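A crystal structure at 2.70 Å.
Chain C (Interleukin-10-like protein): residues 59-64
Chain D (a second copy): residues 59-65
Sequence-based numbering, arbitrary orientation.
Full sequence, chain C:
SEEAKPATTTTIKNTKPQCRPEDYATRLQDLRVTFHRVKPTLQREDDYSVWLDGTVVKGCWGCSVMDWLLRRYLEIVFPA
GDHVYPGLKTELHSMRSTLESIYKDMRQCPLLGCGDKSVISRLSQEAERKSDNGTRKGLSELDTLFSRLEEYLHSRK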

# COMPACT_ATOMS: atom_id res chain seq x y z
N GLY C 59 -1.23 7.06 3.65
CA GLY C 59 -0.05 6.56 2.99
C GLY C 59 0.31 5.19 3.53
O GLY C 59 -0.21 4.79 4.58
N CYS C 60 1.19 4.48 2.83
CA CYS C 60 1.62 3.13 3.21
C CYS C 60 1.94 2.93 4.68
O CYS C 60 1.52 1.94 5.28
CB CYS C 60 2.87 2.73 2.42
SG CYS C 60 2.65 1.79 0.87
N TRP C 61 2.68 3.86 5.28
CA TRP C 61 3.04 3.66 6.67
C TRP C 61 2.24 4.36 7.75
O TRP C 61 2.67 4.44 8.90
CB TRP C 61 4.54 3.92 6.85
CG TRP C 61 5.36 2.80 6.26
CD1 TRP C 61 5.96 2.79 5.03
CD2 TRP C 61 5.56 1.49 6.82
NE1 TRP C 61 6.52 1.54 4.80
CE2 TRP C 61 6.28 0.73 5.88
CE3 TRP C 61 5.18 0.88 8.03
CZ2 TRP C 61 6.65 -0.60 6.10
CZ3 TRP C 61 5.55 -0.44 8.25
CH2 TRP C 61 6.27 -1.17 7.29
N GLY C 62 1.04 4.83 7.38
CA GLY C 62 0.19 5.49 8.35
C GLY C 62 -0.01 4.62 9.58
O GLY C 62 -0.02 5.11 10.71
N CYS C 63 -0.18 3.32 9.36
CA CYS C 63 -0.36 2.36 10.44
C CYS C 63 0.72 2.61 11.49
O CYS C 63 0.47 2.60 12.69
CB CYS C 63 -0.24 0.92 9.90
SG CYS C 63 1.37 0.55 9.10
N SER C 64 1.93 2.85 11.01
CA SER C 64 3.06 3.10 11.88
C SER C 64 2.88 4.42 12.63
O SER C 64 3.18 4.52 13.82
CB SER C 64 4.34 3.13 11.04
OG SER C 64 5.50 3.18 11.83
N GLY D 59 4.37 -4.85 -2.27
CA GLY D 59 3.50 -3.99 -1.48
C GLY D 59 4.16 -3.05 -0.49
O GLY D 59 5.38 -2.89 -0.48
N CYS D 60 3.31 -2.43 0.33
CA CYS D 60 3.71 -1.47 1.36
C CYS D 60 4.67 -2.11 2.37
O CYS D 60 5.68 -1.52 2.78
CB CYS D 60 2.48 -0.97 2.12
SG CYS D 60 1.39 0.29 1.36
N TRP D 61 4.33 -3.33 2.77
CA TRP D 61 5.09 -4.09 3.74
C TRP D 61 6.45 -4.59 3.23
O TRP D 61 7.32 -4.94 4.04
CB TRP D 61 4.23 -5.28 4.18
CG TRP D 61 2.80 -4.87 4.44
CD1 TRP D 61 1.66 -5.55 4.06
CD2 TRP D 61 2.35 -3.67 5.09
NE1 TRP D 61 0.54 -4.83 4.43
CE2 TRP D 61 0.93 -3.68 5.06
CE3 TRP D 61 3.02 -2.59 5.69
CZ2 TRP D 61 0.16 -2.64 5.62
CZ3 TRP D 61 2.26 -1.55 6.24
CH2 TRP D 61 0.84 -1.59 6.19
N GLY D 62 6.61 -4.62 1.91
CA GLY D 62 7.83 -5.10 1.30
C GLY D 62 9.15 -4.63 1.90
O GLY D 62 9.99 -5.46 2.24
N CYS D 63 9.34 -3.32 2.01
CA CYS D 63 10.58 -2.77 2.57
C CYS D 63 10.94 -3.50 3.87
O CYS D 63 12.09 -3.86 4.08
CB CYS D 63 10.43 -1.26 2.86
SG CYS D 63 9.12 -0.91 4.09
N SER D 64 9.94 -3.72 4.72
CA SER D 64 10.14 -4.36 6.01
C SER D 64 10.48 -5.84 5.92
O SER D 64 11.41 -6.32 6.57
CB SER D 64 8.91 -4.16 6.89
OG SER D 64 9.05 -4.83 8.13
N VAL D 65 9.72 -6.56 5.10
CA VAL D 65 9.94 -7.98 4.93
C VAL D 65 11.35 -8.23 4.37
O VAL D 65 12.07 -9.08 4.86
CB VAL D 65 8.86 -8.60 4.01
CG1 VAL D 65 9.01 -10.11 3.95
CG2 VAL D 65 7.49 -8.26 4.53

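The two copies meet through the same short segment, a turn running into a helix, and the closest CA atoms across the pair belong to C60(C) and C60(D), 5.4 Å apart. No hydrogen bond crosses between the stretches; one covalent bond and aromatic packing hold them together.

The chain D stretch begins at G59(D), which makes no contact with the chain C stretch. Its phi/psi of 91/-171° would jam a CB against the preceding carbonyl, so the backbone itself calls for glycine. G59(D) O accepts a hydrogen bond from G62(D) N at 3.2 Å, closing the bend; in chain C the equivalent G62(C) N to G59(C) O bond, 3.1 Å, spans a type I turn.

C60(D) points its CA-to-CB bond toward the chain C stretch, and its SG lies 2.0 Å from C60(C) SG, the length of a disulfide. The chi3 of -82° is close to the 90° magnitude at which sulfur lone pairs repel least. The two ends differ in chi1: -77° (m) in C60(D), but -94°, between wells, in C60(C).

W61(D) starts away from the chain C stretch, yet the end of its side chain comes back to the contact. Its edge meets the face of W61(C): the six-membered rings have centroids 5.3 Å apart and planes at 78°, with W61(D) CE3 3.9 Å from W61(C) CH2. Such a pairing sets ring hydrogens against a pi cloud. W61(D) CH2 also lies 3.7 Å from C63(C) SG.

After G62(D), which makes no cross-chain contact, C63(D) points toward the chain C stretch. C63(D) SG lies 3.2 Å from W61(C) CZ2, a tight contact; seen from the centroid of the six-membered ring it is 75° off the normal, which puts it at the ring edge. S64(D) adds CB at 4.0 Å from W61(C) CH2, also near the ring plane, while V65(D) is out of reach.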